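Local structure of SusD-like carbohydrate binding protein BF1063 (Bacteroides fragilis NCTC 9343, 3I4G) at residues L181-F184 with S185-P188; Y341-K345 with K346-D350; R454-D457 with I458-G462. The protein probably binds carbohydrate at the bacterial cell surface as an outer-membrane lipoprotein of the SusD family. One frame throughout, in Å; residues are numbered along the deposited sequence. Where two conformers were deposited one is given.

Contact 1 of 3, residues L181-F184 with S185-P188; sequences LPRF and SAIP
Ala186 N donates to Arg183 O at 2.9 Å and Ile187 N to Phe184 O at 3.1 Å, closing the short 3-10 turn after helix 163-180. The second bond is the straighter, with an N-H...O angle of 165°. Both donors stand above the planes of the carbonyls they meet. A water bridges two carbonyls, donating to Phe184 O (2.7 Å) and to Ile187 O (2.8 Å).

The apolar part is small. The CD1 methyl of Ile187 lies 3.9 Å from CG of Pro182, the two side chains crossing at about a right angle, and both also pack on Arg120 of helix 116-139. The Ala186 methyl sits 4.0 Å from CG of Arg183.

On the polar flank, Arg183 CG lies between its backbone N and carbonyl carbon (chi1 68°), and the chain passes Ser185 OG, which is 3.3 Å from Arg183 NE. The guanidinium reaches on to a salt bridge with Asp229, whose other carboxylate oxygen accepts from Ser185 N. Phe184 O thus serves two donors, one from the backbone and one from the water, and the Asp229 carboxylate holds both the Arg183 side chain and the Ser185 backbone N.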
loop_
_atom_site.group_PDB
_atom_site.type_symbol
_atom_site.label_atom_id
_atom_site.label_comp_id
_atom_site.label_asym_id
_atom_site.label_seq_id
_atom_site.Cartn_x
_atom_site.Cartn_y
_atom_site.Cartn_z
ATOM N N LEU A 181 -11.695 20.736 4.755
ATOM C CA LEU A 181 -10.668 20.199 5.629
ATOM C C LEU A 181 -9.532 21.209 5.729
ATOM O O LEU A 181 -9.223 21.891 4.731
ATOM C CB LEU A 181 -10.122 18.882 5.085
ATOM C CG LEU A 181 -11.084 17.690 5.127
ATOM C CD1 LEU A 181 -10.536 16.506 4.334
ATOM C CD2 LEU A 181 -11.400 17.288 6.576
ATOM N N PRO A 182 -8.883 21.288 6.891
ATOM C CA PRO A 182 -7.730 22.189 6.978
ATOM C C PRO A 182 -6.591 21.749 6.094
ATOM O O PRO A 182 -6.361 20.553 5.901
ATOM C CB PRO A 182 -7.316 22.149 8.448
ATOM C CG PRO A 182 -8.234 21.175 9.137
ATOM C CD PRO A 182 -9.146 20.543 8.140
ATOM N N ARG A 183 -5.849 22.723 5.598
ATOM C CA ARG A 183 -4.635 22.430 4.846
ATOM C C ARG A 183 -3.634 21.789 5.773
ATOM O O ARG A 183 -3.631 22.011 6.979
ATOM C CB ARG A 183 -4.083 23.702 4.196
ATOM C CG ARG A 183 -3.541 24.707 5.166
ATOM C CD ARG A 183 -3.287 26.014 4.470
ATOM N NE ARG A 183 -2.252 25.879 3.444
ATOM C CZ ARG A 183 -2.132 26.670 2.383
ATOM N NH1 ARG A 183 -3.000 27.651 2.145
ATOM N NH2 ARG A 183 -1.123 26.490 1.557
ATOM N N PHE A 184 -2.732 21.017 5.177
ATOM C CA PHE A 184 -1.663 20.286 5.875
ATOM C C PHE A 184 -0.876 21.192 6.816
ATOM O O PHE A 184 -0.610 20.817 7.985
ATOM C CB PHE A 184 -0.709 19.668 4.826
ATOM C CG PHE A 184 0.426 18.872 5.418
ATOM C CD1 PHE A 184 1.618 19.505 5.769
ATOM C CD2 PHE A 184 0.308 17.500 5.650
ATOM C CE1 PHE A 184 2.680 18.790 6.295
ATOM C CE2 PHE A 184 1.392 16.794 6.180
ATOM C CZ PHE A 184 2.573 17.463 6.517
ATOM N N SER A 185 -0.534 22.405 6.367
ATOM C CA SER A 185 0.278 23.295 7.205
ATOM C C SER A 185 -0.443 23.733 8.487
ATOM O O SER A 185 0.201 24.197 9.422
ATOM C CB SER A 185 0.742 24.512 6.424
ATOM O OG SER A 185 -0.343 25.321 6.098
ATOM N N ALA A 186 -1.770 23.640 8.509
ATOM C CA ALA A 186 -2.579 24.002 9.668
ATOM C C ALA A 186 -2.877 22.865 10.637
ATOM O O ALA A 186 -3.595 23.086 11.601
ATOM C CB ALA A 186 -3.906 24.619 9.156
ATOM N N ILE A 187 -2.389 21.661 10.357
ATOM C CA ILE A 187 -2.594 20.512 11.230
ATOM C C ILE A 187 -1.507 20.498 12.318
ATOM O O ILE A 187 -0.360 20.234 12.008
ATOM C CB ILE A 187 -2.537 19.161 10.474
ATOM C CG1 ILE A 187 -3.484 19.084 9.272
ATOM C CG2 ILE A 187 -2.871 18.018 11.438
ATOM C CD1 ILE A 187 -4.925 19.144 9.589
ATOM N N PRO A 188 -1.864 20.779 13.587
ATOM C CA PRO A 188 -0.803 20.739 14.622
ATOM C C PRO A 188 -0.405 19.333 15.001
ATOM O O PRO A 188 -1.067 18.357 14.607
ATOM C CB PRO A 188 -1.459 21.436 15.799
ATOM C CG PRO A 188 -2.905 21.136 15.635
ATOM C CD PRO A 188 -3.156 21.181 14.157
HETATM O O HOH W 1 1.080 19.616 9.681
#

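Contact 2 of 3, residues Y341-K345 with K346-D350; sequences YSAAK and KEKLD. With EDO (1,2-ethanediol), chain I.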
loop_
_atom_site.group_PDB
_atom_site.type_symbol
_atom_site.label_atom_id
_atom_site.label_comp_id
_atom_site.label_asym_id
_atom_site.label_seq_id
_atom_site.Cartn_x
_atom_site.Cartn_y
_atom_site.Cartn_z
ATOM N N TYR A 341 21.683 -23.601 5.309
ATOM C CA TYR A 341 21.749 -23.349 6.748
ATOM C C TYR A 341 20.759 -24.222 7.538
ATOM O O TYR A 341 20.063 -25.054 6.967
ATOM C CB TYR A 341 21.572 -21.850 7.050
ATOM C CG TYR A 341 22.542 -20.889 6.356
ATOM C CD1 TYR A 341 23.732 -21.321 5.752
ATOM C CD2 TYR A 341 22.294 -19.531 6.363
ATOM C CE1 TYR A 341 24.576 -20.422 5.109
ATOM C CE2 TYR A 341 23.142 -18.650 5.730
ATOM C CZ TYR A 341 24.258 -19.086 5.103
ATOM O OH TYR A 341 25.076 -18.163 4.449
ATOM N N SER A 342 20.766 -24.071 8.859
ATOM C CA SER A 342 19.995 -24.922 9.737
ATOM C C SER A 342 18.544 -24.539 9.929
ATOM O O SER A 342 18.240 -23.421 10.364
ATOM C CB SER A 342 20.666 -24.893 11.116
ATOM O OG SER A 342 19.936 -25.702 12.008
ATOM N N ALA A 343 17.637 -25.459 9.645
ATOM C CA ALA A 343 16.213 -25.219 9.871
ATOM C C ALA A 343 15.899 -25.053 11.365
ATOM O O ALA A 343 15.000 -24.306 11.758
ATOM C CB ALA A 343 15.369 -26.334 9.251
ATOM N N ALA A 344 16.639 -25.749 12.223
ATOM C CA ALA A 344 16.421 -25.622 13.674
ATOM C C ALA A 344 16.677 -24.199 14.147
ATOM O O ALA A 344 16.037 -23.740 15.107
ATOM C CB ALA A 344 17.298 -26.609 14.435
ATOM N N LYS A 345 17.617 -23.513 13.494
ATOM C CA LYS A 345 17.954 -22.125 13.792
ATOM C C LYS A 345 17.071 -21.112 13.044
ATOM O O LYS A 345 17.245 -19.912 13.193
ATOM C CB LYS A 345 19.426 -21.884 13.440
ATOM C CG LYS A 345 20.385 -22.748 14.262
ATOM C CD LYS A 345 21.839 -22.465 13.913
ATOM C CE LYS A 345 22.782 -23.142 14.906
ATOM N NZ LYS A 345 24.198 -23.085 14.467
ATOM N N LYS A 346 16.133 -21.620 12.247
ATOM C CA LYS A 346 15.256 -20.803 11.357
ATOM C C LYS A 346 16.117 -19.947 10.420
ATOM O O LYS A 346 15.766 -18.814 10.057
ATOM C CB LYS A 346 14.242 -20.005 12.173
ATOM C CG LYS A 346 13.256 -20.898 12.889
ATOM C CD LYS A 346 12.238 -20.117 13.697
ATOM C CE LYS A 346 11.256 -21.026 14.401
ATOM N NZ LYS A 346 10.462 -20.234 15.389
ATOM N N GLU A 347 17.228 -20.535 9.964
ATOM C CA GLU A 347 18.140 -19.892 9.029
ATOM C C GLU A 347 18.095 -20.538 7.656
ATOM O O GLU A 347 18.801 -20.110 6.738
ATOM C CB GLU A 347 19.574 -19.898 9.584
ATOM C CG GLU A 347 19.731 -19.044 10.821
ATOM C CD GLU A 347 21.140 -19.061 11.418
ATOM O OE1 GLU A 347 22.012 -19.827 10.962
ATOM O OE2 GLU A 347 21.381 -18.253 12.340
ATOM N N LYS A 348 17.317 -21.616 7.521
ATOM C CA LYS A 348 17.236 -22.309 6.240
ATOM C C LYS A 348 16.095 -21.781 5.368
ATOM O O LYS A 348 14.995 -21.495 5.856
ATOM C CB LYS A 348 17.059 -23.802 6.506
ATOM C CG LYS A 348 17.085 -24.652 5.273
ATOM C CD LYS A 348 16.895 -26.130 5.664
ATOM C CE LYS A 348 16.819 -27.036 4.458
ATOM N NZ LYS A 348 16.428 -28.446 4.826
ATOM N N LEU A 349 16.398 -21.667 4.076
ATOM C CA LEU A 349 15.454 -21.335 3.046
ATOM C C LEU A 349 14.851 -22.621 2.541
ATOM O O LEU A 349 15.569 -23.430 1.961
ATOM C CB LEU A 349 16.146 -20.574 1.923
ATOM C CG LEU A 349 15.254 -20.146 0.754
ATOM C CD1 LEU A 349 14.031 -19.366 1.216
ATOM C CD2 LEU A 349 16.040 -19.309 -0.236
ATOM N N ASP A 350 13.553 -22.815 2.821
ATOM C CA ASP A 350 12.882 -24.074 2.476
ATOM C C ASP A 350 11.388 -23.765 2.248
ATOM O O ASP A 350 11.005 -22.600 2.086
ATOM C CB ASP A 350 13.157 -25.132 3.543
ATOM C CG ASP A 350 12.595 -24.772 4.918
ATOM O OD1 ASP A 350 11.581 -24.072 5.000
ATOM O OD2 ASP A 350 13.200 -25.224 5.933
HETATM C C1 EDO I . 24.703 -19.888 9.083
HETATM O O1 EDO I . 24.674 -19.418 10.445
HETATM C C2 EDO I . 26.134 -19.932 8.577
HETATM O O2 EDO I . 26.716 -18.641 8.789
HETATM O O HOH W 2 22.545 -22.319 10.276
#
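Ser342 O and Ala343 O accept from Glu347 N at 3.1 Å and from Lys346 N at 3.0 Å, and with the positive phi of Lys346 (56°) these two bonds make a Schellman motif that turns the chain back on itself. The first of them is the straighter, at 162°, while Lys346 N stands well above the plane of the Ala343 carbonyl. A weak bond from Lys345 N also reaches Ser342 O.

Beyond the turn the two arms lie against each other. Tyr341 CB meets the backbone of Glu347, 3.3 Å from its O, and Lys348 CB comes equally near to Tyr341 O. The extended Lys348 chain then passes the methyl of Ala343, its CD 3.9 Å from Ala343 CB.

Glu347 holds its CG beside its own backbone N (chi1 -66°), and the extended chain runs past CB of Lys345 to a carboxylate whose OE1 has two partners. A water donates to it at 2.6 Å and in turn accepts from Ser342 N, while O1 of a 1,2-ethanediol donates to it at 2.7 Å. This diol, probably from the crystallisation liquor, lays its C1 over the centre of one face of the Tyr341 ring.

The turn lies at the surface in the loop between strands 333-334 and 360-362. Backbone hydrogen bonds between Ser338 and both Glu347 and Leu349 fasten it to the preceding chain, Tyr341 OH is hydrogen-bonded to Asn326, between strands 323-325 and 329-330, and Lys346 and Asp350 are held by Glu354 and Ser353 ahead of strand 360-362.

Contact 3 of 3, residues R454-D457 with I458-G462; sequences RYWD and IMRWG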
loop_
_atom_site.group_PDB
_atom_site.type_symbol
_atom_site.label_atom_id
_atom_site.label_comp_id
_atom_site.label_asym_id
_atom_site.label_seq_id
_atom_site.Cartn_x
_atom_site.Cartn_y
_atom_site.Cartn_z
ATOM N N ARG A 454 1.252 -1.459 -5.054
ATOM C CA ARG A 454 1.602 -2.116 -6.320
ATOM C C ARG A 454 0.433 -2.873 -6.935
ATOM O O ARG A 454 0.234 -2.806 -8.145
ATOM C CB ARG A 454 2.761 -3.072 -6.113
ATOM C CG ARG A 454 3.271 -3.742 -7.405
ATOM C CD ARG A 454 3.819 -2.812 -8.434
ATOM N NE ARG A 454 4.315 -3.580 -9.579
ATOM C CZ ARG A 454 4.685 -3.060 -10.718
ATOM N NH1 ARG A 454 4.616 -1.755 -10.901
ATOM N NH2 ARG A 454 5.128 -3.832 -11.684
ATOM N N TYR A 455 -0.305 -3.627 -6.124
ATOM C CA TYR A 455 -1.452 -4.356 -6.643
ATOM C C TYR A 455 -2.463 -3.377 -7.214
ATOM O O TYR A 455 -2.966 -3.605 -8.352
ATOM C CB TYR A 455 -2.039 -5.235 -5.542
ATOM C CG TYR A 455 -3.244 -6.046 -5.926
ATOM C CD1 TYR A 455 -3.173 -7.084 -6.840
ATOM C CD2 TYR A 455 -4.455 -5.780 -5.362
ATOM C CE1 TYR A 455 -4.301 -7.805 -7.180
ATOM C CE2 TYR A 455 -5.569 -6.510 -5.656
ATOM C CZ TYR A 455 -5.492 -7.537 -6.562
ATOM O OH TYR A 455 -6.610 -8.280 -6.864
ATOM N N TRP A 456 -2.791 -2.321 -6.481
ATOM C CA TRP A 456 -3.721 -1.318 -7.000
ATOM C C TRP A 456 -3.235 -0.805 -8.355
ATOM O O TRP A 456 -4.015 -0.637 -9.293
ATOM C CB TRP A 456 -3.852 -0.194 -5.967
ATOM C CG TRP A 456 -4.887 0.793 -6.308
ATOM C CD1 TRP A 456 -6.235 0.618 -6.169
ATOM C CD2 TRP A 456 -4.692 2.095 -6.874
ATOM N NE1 TRP A 456 -6.907 1.729 -6.641
ATOM C CE2 TRP A 456 -5.984 2.656 -7.086
ATOM C CE3 TRP A 456 -3.565 2.850 -7.213
ATOM C CZ2 TRP A 456 -6.165 3.929 -7.632
ATOM C CZ3 TRP A 456 -3.761 4.119 -7.728
ATOM C CH2 TRP A 456 -5.047 4.639 -7.932
ATOM N N ASP A 457 -1.943 -0.542 -8.494
ATOM C CA ASP A 457 -1.418 -0.034 -9.758
ATOM C C ASP A 457 -1.495 -1.047 -10.900
ATOM O O ASP A 457 -1.954 -0.718 -11.997
ATOM C CB ASP A 457 0.043 0.384 -9.609
ATOM C CG ASP A 457 0.253 1.680 -8.852
ATOM O OD1 ASP A 457 -0.667 2.524 -8.763
ATOM O OD2 ASP A 457 1.416 1.861 -8.401
ATOM N N ILE A 458 -1.050 -2.289 -10.678
ATOM C CA ILE A 458 -1.028 -3.253 -11.775
ATOM C C ILE A 458 -2.472 -3.617 -12.198
ATOM O O ILE A 458 -2.736 -3.880 -13.376
ATOM C CB ILE A 458 -0.171 -4.487 -11.507
ATOM C CG1 ILE A 458 -0.700 -5.277 -10.318
ATOM C CG2 ILE A 458 1.280 -4.065 -11.272
ATOM C CD1 ILE A 458 0.150 -6.555 -9.999
HETATM N N MSE A 459 -3.404 -3.533 -11.275
HETATM C CA MSE A 459 -4.821 -3.697 -11.605
HETATM C C MSE A 459 -5.353 -2.559 -12.465
HETATM O O MSE A 459 -5.895 -2.811 -13.545
HETATM C CB MSE A 459 -5.607 -3.830 -10.303
HETATM C CG MSE A 459 -5.369 -5.162 -9.533
HETATM SE SE MSE A 459 -6.285 -6.690 -10.210
HETATM C CE MSE A 459 -7.966 -6.362 -9.249
ATOM N N ARG A 460 -5.168 -1.309 -12.036
ATOM C CA ARG A 460 -5.711 -0.153 -12.798
ATOM C C ARG A 460 -5.024 -0.029 -14.149
ATOM O O ARG A 460 -5.656 0.383 -15.149
ATOM C CB ARG A 460 -5.617 1.178 -12.034
ATOM C CG ARG A 460 -4.230 1.746 -11.889
ATOM C CD ARG A 460 -4.189 2.860 -10.897
ATOM N NE ARG A 460 -2.830 3.336 -10.675
ATOM C CZ ARG A 460 -2.209 4.268 -11.400
ATOM N NH1 ARG A 460 -2.774 4.839 -12.449
ATOM N NH2 ARG A 460 -0.966 4.612 -11.060
ATOM N N TRP A 461 -3.735 -0.354 -14.240
ATOM C CA TRP A 461 -3.018 -0.290 -15.501
ATOM C C TRP A 461 -3.385 -1.411 -16.462
ATOM O O TRP A 461 -3.051 -1.377 -17.630
ATOM C CB TRP A 461 -1.499 -0.343 -15.274
ATOM C CG TRP A 461 -0.912 0.862 -14.613
ATOM C CD1 TRP A 461 -1.343 2.155 -14.719
ATOM C CD2 TRP A 461 0.286 0.897 -13.822
ATOM N NE1 TRP A 461 -0.501 2.974 -14.007
ATOM C CE2 TRP A 461 0.508 2.233 -13.463
ATOM C CE3 TRP A 461 1.196 -0.074 -13.396
ATOM C CZ2 TRP A 461 1.575 2.623 -12.664
ATOM C CZ3 TRP A 461 2.262 0.311 -12.591
ATOM C CH2 TRP A 461 2.440 1.649 -12.247
ATOM N N GLY A 462 -4.031 -2.458 -15.985
ATOM C CA GLY A 462 -4.349 -3.570 -16.870
ATOM C C GLY A 462 -3.122 -4.399 -17.257
ATOM O O GLY A 462 -3.068 -5.000 -18.327
#
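Arg460 and Asp457 form an i to i+3 salt bridge on the short buried helix 454-461, which ends in a Schellman motif at Gly462. The guanidinium grips side-on, with NE (3.0 Å) and NH2 (3.1 Å) both on Asp457 OD1. That oxygen lies in the guanidinium plane, yet the carboxylate is turned 72° from it. Both nitrogens come from the same face of the carboxylate, NE on the anti side and a little out of plane, NH2 from well above it. Asp457 OD2 is satisfied by Arg444 of helix 433-447. Arg460 NH2 has a second acidic partner in Glu396, which also accepts from Trp461 NE1. Two acids and two arginines thus share one network, in which the carboxylates probably offset the closeness of Arg444 and Arg460.

The backbone carbonyls of Arg454, Tyr455, Trp456 and Asp457 each accept the regular i+4 N-H, and Gly462 N turns back to Met459 O at the helix end.

Aromatic faces take up the aliphatic parts of these chains. Arg460 CG lies between its backbone N and carbonyl carbon (chi1 71°), bringing CD over the six-membered ring of Trp456, 3.6 Å from its centroid, in a CH-pi contact. Met459, present as selenomethionine, lays CG over the Tyr455 ring, with SE oblique to the same ring, a Met-aromatic contact; Tyr455 OH bonds to Trp513. Trp456 NE1 is paired with Ser138 OG. Arg454 reaches Asp61 with NH2, and the Ile458 CG2 methyl lies over one face of the Arg454 guanidinium, toward its rim.

Trp461 stacks along Asp457: Asp457 CB makes a CH-pi contact 3.8 Å from the centroid of the Trp461 six-membered ring, while Arg454 NH1 meets that ring's edge, 3.6 Å from Trp461 CZ3.

The three contacts follow one another along the chain. Contacts 1 and 2 are surface turns on opposite sides of the chain's centre, their centres 49 Å apart. Contact 3 is buried nearer the middle, 31 Å from contact 1 and 35 Å from contact 2 between centres; its nearest atoms are about 18 Å from the former and about 21 Å from the latter. Helices 116-139 and 197-211 are common neighbours of contacts 1 and 3. Contact 2 meets bound small molecules: the diol, and a buffer molecule about 4 Å from the side chain of Lys346. Both probably come from the crystallisation liquor; such molecules often mark pockets but do not by themselves show a carbohydrate site.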